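PDB 2XU0: erythrocyte membrane protein 1 from Plasmodium falciparum, which probably binds receptors on the host cell surface as an adhesion protein of the parasite, represented here by its rosetting NTS-DBL1 domain. Local coordinates for residues I29-K32 with I33-E37; D307-Q311 with F312-F316; I402-W405 with K406-N410. The protein carries 10 engineered substitutions. All blocks are in the same frame, centred on the assembly; numbering follows the deposited sequence. Where two conformers were deposited one is given.

Contact 1. Residues I29-K32 with I33-E37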
loop_
_atom_site.group_PDB
_atom_site.type_symbol
_atom_site.label_atom_id
_atom_site.label_comp_id
_atom_site.label_asym_id
_atom_site.label_seq_id
_atom_site.Cartn_x
_atom_site.Cartn_y
_atom_site.Cartn_z
ATOM N N ILE A 29 9.073 -8.274 -11.168
ATOM C CA ILE A 29 10.242 -8.843 -10.492
ATOM C C ILE A 29 9.771 -9.918 -9.514
ATOM O O ILE A 29 10.406 -10.957 -9.431
ATOM C CB ILE A 29 11.169 -7.758 -9.867
ATOM C CG1 ILE A 29 11.665 -6.795 -10.954
ATOM C CG2 ILE A 29 12.337 -8.421 -9.125
ATOM C CD1 ILE A 29 12.200 -5.446 -10.412
ATOM N N GLY A 30 8.611 -9.701 -8.872
ATOM C CA GLY A 30 7.982 -10.659 -7.965
ATOM C C GLY A 30 7.732 -12.019 -8.597
ATOM O O GLY A 30 7.909 -13.049 -7.939
ATOM N N ILE A 31 7.293 -12.034 -9.864
ATOM C CA ILE A 31 7.053 -13.256 -10.658
ATOM C C ILE A 31 8.356 -14.039 -10.743
ATOM O O ILE A 31 8.339 -15.253 -10.566
ATOM C CB ILE A 31 6.599 -12.926 -12.126
ATOM C CG1 ILE A 31 5.196 -12.387 -12.161
ATOM C CG2 ILE A 31 6.699 -14.184 -13.036
ATOM C CD1 ILE A 31 4.755 -12.052 -13.500
ATOM N N LYS A 32 9.473 -13.348 -11.077
ATOM C CA LYS A 32 10.775 -14.000 -11.207
ATOM C C LYS A 32 11.202 -14.613 -9.875
ATOM O O LYS A 32 11.607 -15.772 -9.862
ATOM C CB LYS A 32 11.838 -13.032 -11.727
ATOM C CG LYS A 32 11.590 -12.512 -13.123
ATOM C CD LYS A 32 12.908 -12.055 -13.753
ATOM C CE LYS A 32 12.741 -11.585 -15.179
ATOM N NZ LYS A 32 12.173 -10.209 -15.254
ATOM N N ILE A 33 11.037 -13.870 -8.753
ATOM C CA ILE A 33 11.366 -14.370 -7.415
ATOM C C ILE A 33 10.536 -15.628 -7.060
ATOM O O ILE A 33 11.086 -16.626 -6.589
ATOM C CB ILE A 33 11.239 -13.252 -6.339
ATOM C CG1 ILE A 33 12.087 -12.009 -6.671
ATOM C CG2 ILE A 33 11.501 -13.778 -4.917
ATOM C CD1 ILE A 33 13.645 -12.241 -7.008
ATOM N N TYR A 34 9.223 -15.569 -7.307
ATOM C CA TYR A 34 8.311 -16.674 -7.042
ATOM C C TYR A 34 8.744 -17.899 -7.863
ATOM O O TYR A 34 8.796 -19.001 -7.320
ATOM C CB TYR A 34 6.850 -16.265 -7.337
ATOM C CG TYR A 34 5.865 -17.414 -7.272
ATOM C CD1 TYR A 34 5.410 -18.035 -8.434
ATOM C CD2 TYR A 34 5.457 -17.941 -6.048
ATOM C CE1 TYR A 34 4.527 -19.117 -8.379
ATOM C CE2 TYR A 34 4.593 -19.035 -5.980
ATOM C CZ TYR A 34 4.132 -19.621 -7.151
ATOM O OH TYR A 34 3.271 -20.687 -7.094
ATOM N N ASN A 35 9.046 -17.693 -9.154
ATOM C CA ASN A 35 9.508 -18.744 -10.077
ATOM C C ASN A 35 10.786 -19.426 -9.598
ATOM O O ASN A 35 10.850 -20.651 -9.622
ATOM C CB ASN A 35 9.698 -18.192 -11.482
ATOM C CG ASN A 35 8.416 -18.001 -12.231
ATOM O OD1 ASN A 35 7.381 -18.562 -11.889
ATOM N ND2 ASN A 35 8.456 -17.190 -13.281
ATOM N N GLN A 36 11.774 -18.651 -9.111
ATOM C CA GLN A 36 13.019 -19.218 -8.569
ATOM C C GLN A 36 12.720 -20.099 -7.369
ATOM O O GLN A 36 13.300 -21.173 -7.233
ATOM C CB GLN A 36 14.008 -18.115 -8.133
ATOM C CG GLN A 36 14.788 -17.465 -9.273
ATOM C CD GLN A 36 15.345 -16.104 -8.888
ATOM O OE1 GLN A 36 15.205 -15.128 -9.627
ATOM N NE2 GLN A 36 15.984 -15.990 -7.725
ATOM N N GLU A 37 11.820 -19.634 -6.499
ATOM C CA GLU A 37 11.436 -20.297 -5.266
ATOM C C GLU A 37 10.690 -21.613 -5.447
ATOM O O GLU A 37 10.795 -22.487 -4.591
ATOM C CB GLU A 37 10.633 -19.332 -4.406
ATOM C CG GLU A 37 11.522 -18.385 -3.603
ATOM C CD GLU A 37 12.539 -19.037 -2.680
ATOM O OE1 GLU A 37 12.143 -19.894 -1.858
ATOM O OE2 GLU A 37 13.739 -18.694 -2.785
#
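Ile-29 to Lys-32 and Ile-33 to Glu-37 form one continuous turn-to-turn contact inside helix 22-39, in the N-terminal segment of the domain. Four regular i to i+4 backbone bonds carry it. The N-H of Ile-33 reaches Ile-29 O at 3.1 Å, and that of Tyr-34 reaches Gly-30 O at 2.9 Å. Asn-35 N and Gln-36 N bond in the same way to Ile-31 O and Lys-32 O.

Ile-31 and Asn-35 lie side by side and point the same way. Ile-31 CG2 touches Asn-35 ND2 at 3.5 Å. CG is anti to its own carbonyl carbon (chi1 -77°), which turns the Asn-35 amide back toward the preceding turn. Asn-35 CG then sits 3.2 Å from Ile-31 O. On another side of the helix, Ile-29 CG2 and Ile-33 CG1 meet loosely at 4.4 Å.

The helix is partly buried between two neighbours. Ile-29 and Ile-33 rest on Phe-417 of helix 415-423, and Gln-36 touches Glu-416 there. Tyr-34 packs edge-to-face against Tyr-308 and also meets Tyr-305, in the loop that leads to helix 311-338.

Contact 2. Residues D307-Q311 with F312-F316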
loop_
_atom_site.group_PDB
_atom_site.type_symbol
_atom_site.label_atom_id
_atom_site.label_comp_id
_atom_site.label_asym_id
_atom_site.label_seq_id
_atom_site.Cartn_x
_atom_site.Cartn_y
_atom_site.Cartn_z
ATOM N N ASP A 307 3.327 -10.641 -2.679
ATOM C CA ASP A 307 3.881 -11.350 -1.523
ATOM C C ASP A 307 5.368 -11.768 -1.747
ATOM O O ASP A 307 5.997 -12.341 -0.856
ATOM C CB ASP A 307 2.976 -12.526 -1.112
ATOM C CG ASP A 307 2.615 -13.531 -2.205
ATOM O OD1 ASP A 307 2.432 -13.108 -3.377
ATOM O OD2 ASP A 307 2.409 -14.722 -1.869
ATOM N N TYR A 308 5.926 -11.459 -2.932
ATOM C CA TYR A 308 7.346 -11.714 -3.234
ATOM C C TYR A 308 8.086 -10.401 -3.483
ATOM O O TYR A 308 9.210 -10.394 -3.987
ATOM C CB TYR A 308 7.521 -12.755 -4.364
ATOM C CG TYR A 308 7.033 -14.105 -3.897
ATOM C CD1 TYR A 308 7.854 -14.933 -3.138
ATOM C CD2 TYR A 308 5.692 -14.462 -4.024
ATOM C CE1 TYR A 308 7.372 -16.114 -2.580
ATOM C CE2 TYR A 308 5.189 -15.612 -3.425
ATOM C CZ TYR A 308 6.037 -16.444 -2.717
ATOM O OH TYR A 308 5.582 -17.623 -2.192
ATOM N N VAL A 309 7.446 -9.294 -3.110
ATOM C CA VAL A 309 8.026 -7.946 -3.250
ATOM C C VAL A 309 8.446 -7.465 -1.857
ATOM O O VAL A 309 7.598 -7.501 -0.957
ATOM C CB VAL A 309 7.055 -6.919 -3.941
ATOM C CG1 VAL A 309 7.663 -5.503 -3.981
ATOM C CG2 VAL A 309 6.670 -7.381 -5.344
ATOM N N PRO A 310 9.708 -6.986 -1.636
ATOM C CA PRO A 310 10.053 -6.454 -0.311
ATOM C C PRO A 310 8.994 -5.489 0.208
ATOM O O PRO A 310 8.520 -4.607 -0.516
ATOM C CB PRO A 310 11.412 -5.755 -0.536
ATOM C CG PRO A 310 12.012 -6.485 -1.697
ATOM C CD PRO A 310 10.845 -6.864 -2.576
ATOM N N GLN A 311 8.640 -5.659 1.471
ATOM C CA GLN A 311 7.601 -4.888 2.165
ATOM C C GLN A 311 7.768 -3.368 2.090
ATOM O O GLN A 311 6.787 -2.663 1.836
ATOM C CB GLN A 311 7.441 -5.385 3.609
ATOM C CG GLN A 311 6.296 -4.707 4.373
ATOM C CD GLN A 311 6.023 -5.349 5.674
ATOM O OE1 GLN A 311 6.858 -5.339 6.588
ATOM N NE2 GLN A 311 4.790 -5.832 5.828
ATOM N N PHE A 312 9.002 -2.864 2.301
ATOM C CA PHE A 312 9.295 -1.436 2.227
ATOM C C PHE A 312 8.897 -0.875 0.840
ATOM O O PHE A 312 8.339 0.209 0.757
ATOM C CB PHE A 312 10.805 -1.155 2.532
ATOM C CG PHE A 312 11.197 0.236 2.073
ATOM C CD1 PHE A 312 10.735 1.364 2.748
ATOM C CD2 PHE A 312 11.914 0.420 0.891
ATOM C CE1 PHE A 312 10.954 2.647 2.234
ATOM C CE2 PHE A 312 12.160 1.705 0.399
ATOM C CZ PHE A 312 11.693 2.813 1.085
ATOM N N LEU A 313 9.229 -1.592 -0.245
ATOM C CA LEU A 313 8.887 -1.161 -1.609
ATOM C C LEU A 313 7.359 -1.129 -1.833
ATOM O O LEU A 313 6.840 -0.215 -2.484
ATOM C CB LEU A 313 9.585 -2.072 -2.659
ATOM C CG LEU A 313 11.121 -2.012 -2.630
ATOM C CD1 LEU A 313 11.727 -3.010 -3.594
ATOM C CD2 LEU A 313 11.646 -0.555 -2.856
ATOM N N ARG A 314 6.660 -2.124 -1.306
ATOM C CA ARG A 314 5.196 -2.202 -1.373
ATOM C C ARG A 314 4.594 -1.040 -0.598
ATOM O O ARG A 314 3.684 -0.423 -1.093
ATOM C CB ARG A 314 4.694 -3.484 -0.718
ATOM C CG ARG A 314 5.104 -4.756 -1.427
ATOM C CD ARG A 314 4.284 -5.923 -0.935
ATOM N NE ARG A 314 4.039 -5.956 0.518
ATOM C CZ ARG A 314 4.568 -6.841 1.354
ATOM N NH1 ARG A 314 5.484 -7.698 0.933
ATOM N NH2 ARG A 314 4.234 -6.830 2.632
ATOM N N TRP A 315 5.117 -0.732 0.604
ATOM C CA TRP A 315 4.579 0.362 1.411
ATOM C C TRP A 315 4.799 1.726 0.809
ATOM O O TRP A 315 3.919 2.572 0.917
ATOM C CB TRP A 315 5.124 0.329 2.844
ATOM C CG TRP A 315 4.663 -0.831 3.692
ATOM C CD1 TRP A 315 3.682 -1.745 3.404
ATOM C CD2 TRP A 315 5.034 -1.055 5.066
ATOM N NE1 TRP A 315 3.494 -2.588 4.488
ATOM C CE2 TRP A 315 4.286 -2.164 5.531
ATOM C CE3 TRP A 315 5.933 -0.423 5.948
ATOM C CZ2 TRP A 315 4.449 -2.685 6.833
ATOM C CZ3 TRP A 315 6.117 -0.958 7.222
ATOM C CH2 TRP A 315 5.391 -2.080 7.650
ATOM N N PHE A 316 5.966 1.942 0.172
ATOM C CA PHE A 316 6.292 3.205 -0.455
ATOM C C PHE A 316 5.406 3.373 -1.710
ATOM O O PHE A 316 4.958 4.477 -1.987
ATOM C CB PHE A 316 7.816 3.216 -0.792
ATOM C CG PHE A 316 8.478 4.531 -1.143
ATOM C CD1 PHE A 316 7.776 5.737 -1.055
ATOM C CD2 PHE A 316 9.802 4.566 -1.592
ATOM C CE1 PHE A 316 8.394 6.958 -1.379
ATOM C CE2 PHE A 316 10.408 5.779 -1.948
ATOM C CZ PHE A 316 9.713 6.969 -1.817
#
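Gln-311 lies against both Arg-314 and Trp-315, one turn further along. The stacking comes first. Gln-311 has CG anti to its backbone N (chi1 -175°) and then runs extended, which lays CG over one face of the indole, toward the rim. This CG makes a CH-pi contact 3.7 Å from the centroid of the Trp-315 five-membered ring. Beyond CG the amide runs on past the CE2-CZ2 rim, with Gln-311 CD 3.3 Å from Trp-315 CZ2, and its plane is turned only slightly from that of the ring. The guanidinium of Arg-314 covers the backbone side of the same residue: Gln-311 CA lies over its centre, 3.6 Å above the plane.

Hydrogen bonds follow. Arg-314 bends at chi3 (-41°), and NH1 comes back to Val-309 O at 2.8 Å. The carbonyl points almost straight at this nitrogen, but the N-H points off this line (134°), and the oxygen is tilted out of the guanidinium plane. Arg-314 N bonds to Pro-310 O and Trp-315 N to Gln-311 O.

This is the start of helix 311-338, with Pro-310 as N-cap, in the Duffy-binding-like fold.

Charged and polar partners outside fix the side-chain ends. Arg-314 forms salt bridges with Asp-198 and Asp-201 of helix 186-204. Asp-198 OD1 also accepts from Gln-311 NE2 and Trp-315 NE1, while Gln-311 OE1 takes the N-H of Met-208.

Apolar contacts complete the turn. Val-309 CG1 touches Arg-314 CG at 3.7 Å, and the Val-309 side chain crosses that of Leu-313 at about a right angle. The Pro-310 ring lies beside Leu-313, its CG 4.0 Å from Leu-313 CD1.

Contact 3. Residues I402-W405 with K406-N410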
loop_
_atom_site.group_PDB
_atom_site.type_symbol
_atom_site.label_atom_id
_atom_site.label_comp_id
_atom_site.label_asym_id
_atom_site.label_seq_id
_atom_site.Cartn_x
_atom_site.Cartn_y
_atom_site.Cartn_z
ATOM N N ILE A 402 19.029 -0.104 -1.079
ATOM C CA ILE A 402 19.882 -0.274 -2.253
ATOM C C ILE A 402 21.371 -0.445 -1.810
ATOM O O ILE A 402 22.052 -1.348 -2.307
ATOM C CB ILE A 402 19.675 0.913 -3.247
ATOM C CG1 ILE A 402 18.350 0.803 -4.035
ATOM C CG2 ILE A 402 20.881 1.108 -4.196
ATOM C CD1 ILE A 402 18.188 -0.416 -5.028
ATOM N N GLN A 403 21.850 0.412 -0.869
ATOM C CA GLN A 403 23.230 0.391 -0.323
ATOM C C GLN A 403 23.511 -0.883 0.461
ATOM O O GLN A 403 24.625 -1.420 0.388
ATOM C CB GLN A 403 23.532 1.622 0.566
ATOM C CG GLN A 403 23.658 2.957 -0.187
ATOM C CD GLN A 403 24.580 2.896 -1.383
ATOM O OE1 GLN A 403 24.162 3.137 -2.518
ATOM N NE2 GLN A 403 25.838 2.532 -1.165
ATOM N N LYS A 404 22.503 -1.360 1.213
ATOM C CA LYS A 404 22.578 -2.601 1.967
ATOM C C LYS A 404 22.845 -3.743 0.961
ATOM O O LYS A 404 23.711 -4.569 1.218
ATOM C CB LYS A 404 21.271 -2.818 2.743
ATOM C CG LYS A 404 21.124 -4.188 3.385
ATOM C CD LYS A 404 19.740 -4.398 3.974
ATOM C CE LYS A 404 18.684 -4.642 2.921
ATOM N NZ LYS A 404 17.414 -5.062 3.547
ATOM N N TRP A 405 22.172 -3.726 -0.215
ATOM C CA TRP A 405 22.353 -4.736 -1.257
ATOM C C TRP A 405 23.772 -4.744 -1.823
ATOM O O TRP A 405 24.352 -5.820 -1.987
ATOM C CB TRP A 405 21.314 -4.583 -2.390
ATOM C CG TRP A 405 21.620 -5.467 -3.561
ATOM C CD1 TRP A 405 21.460 -6.822 -3.625
ATOM C CD2 TRP A 405 22.303 -5.084 -4.761
ATOM N NE1 TRP A 405 21.979 -7.303 -4.805
ATOM C CE2 TRP A 405 22.518 -6.260 -5.514
ATOM C CE3 TRP A 405 22.779 -3.862 -5.263
ATOM C CZ2 TRP A 405 23.164 -6.246 -6.757
ATOM C CZ3 TRP A 405 23.424 -3.848 -6.489
ATOM C CH2 TRP A 405 23.611 -5.030 -7.223
ATOM N N LYS A 406 24.301 -3.550 -2.158
ATOM C CA LYS A 406 25.634 -3.359 -2.729
ATOM C C LYS A 406 26.732 -3.851 -1.791
ATOM O O LYS A 406 27.646 -4.553 -2.235
ATOM C CB LYS A 406 25.858 -1.876 -3.078
ATOM C CG LYS A 406 25.493 -1.521 -4.508
ATOM C CD LYS A 406 25.135 -0.044 -4.659
ATOM C CE LYS A 406 25.122 0.414 -6.103
ATOM N NZ LYS A 406 24.012 -0.191 -6.893
ATOM N N LYS A 407 26.611 -3.513 -0.490
ATOM C CA LYS A 407 27.593 -3.833 0.547
ATOM C C LYS A 407 27.434 -5.204 1.206
ATOM O O LYS A 407 28.408 -5.697 1.774
ATOM C CB LYS A 407 27.647 -2.720 1.617
ATOM C CG LYS A 407 28.184 -1.380 1.104
ATOM C CD LYS A 407 28.385 -0.368 2.235
ATOM C CE LYS A 407 29.787 -0.362 2.811
ATOM N NZ LYS A 407 29.916 0.578 3.960
ATOM N N THR A 408 26.237 -5.813 1.156
ATOM C CA THR A 408 26.047 -7.103 1.817
ATOM C C THR A 408 26.650 -8.274 1.046
ATOM O O THR A 408 26.226 -8.566 -0.075
ATOM C CB THR A 408 24.635 -7.265 2.414
ATOM O OG1 THR A 408 24.403 -6.193 3.336
ATOM C CG2 THR A 408 24.454 -8.573 3.152
ATOM N N LYS A 409 27.685 -8.900 1.653
ATOM C CA LYS A 409 28.414 -10.055 1.114
ATOM C C LYS A 409 27.567 -11.316 1.306
ATOM O O LYS A 409 27.463 -12.129 0.383
ATOM C CB LYS A 409 29.778 -10.232 1.820
ATOM C CG LYS A 409 30.767 -9.078 1.629
ATOM C CD LYS A 409 30.927 -8.221 2.892
ATOM C CE LYS A 409 32.101 -8.615 3.769
ATOM N NZ LYS A 409 31.840 -9.857 4.547
ATOM N N ASN A 410 26.961 -11.461 2.517
ATOM C CA ASN A 410 26.091 -12.573 2.919
ATOM C C ASN A 410 24.710 -12.489 2.250
ATOM O O ASN A 410 24.353 -11.443 1.697
ATOM C CB ASN A 410 25.962 -12.641 4.448
ATOM C CG ASN A 410 25.414 -11.386 5.088
ATOM O OD1 ASN A 410 26.154 -10.458 5.435
ATOM N ND2 ASN A 410 24.101 -11.333 5.266
#
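The Trp-405 indole meets Lys-406 along its six-membered ring. Two polar atoms sit at the ring edge, in its plane: Ile-402 O and Lys-406 NZ, the latter 3.7 Å from Trp-405 CZ3. The Lys-406 chain runs past the CE3-CZ3 edge, oblique to the Trp-405 side chain, with Lys-406 CG 3.7 Å from Trp-405 CE3. The backbone N of Lys-406 is also close to the ring, in an oblique position. The Trp-405 side chain also touches Lys-415, Tyr-418 and Asp-422 of helix 415-423, and Trp-405 NE1 is hydrogen-bonded to Glu-419.

The bend of Lys-406 at chi4 (68°) brings its ammonium round to that edge. The ammonium has a long, weak ion pair with Asp-422. Gln-403 lies across Lys-406, with OE1 4.0 Å from Lys-406 CD.

The backbone keeps helical bonds up to this point. Lys-406 N reaches Ile-402 O at 3.2 Å, and Lys-407 N reaches Gln-403 O at 3.0 Å. The next acceptor, Lys-404 O, is gripped twice by one residue. Thr-408 N and Thr-408 OG1 each lie 2.8 Å from Lys-404 O and approach it from opposite faces of the carbonyl plane. The hydroxyl gives its proton to this oxygen. The N-H bond is bent, at 135°.

Thr-408 is the first residue to leave helical backbone angles. Its hydroxyl thus takes part in closing the last turn of helix 371-407. The contact is a helix C-terminus at the surface of the C-terminal Duffy-binding-like subdomain.

The three contacts come in series along the chain: contact 1 in helix 22-39, contact 2 at the start of helix 311-338, contact 3 at the end of helix 371-407. Each lies in a different part of the NTS-DBL1 region. Contacts 1 and 2 touch through Tyr-308, with centres 14 Å apart, so the N-terminal segment is packed directly on the Duffy-binding-like fold. Contact 3 touches neither. Its centre is about 18 Å from that of contact 2 and 20 Å from that of contact 1. Helix 415-423 links all three, as each has side chains resting on it. Contact 2 is buried, while contact 3 is at the surface.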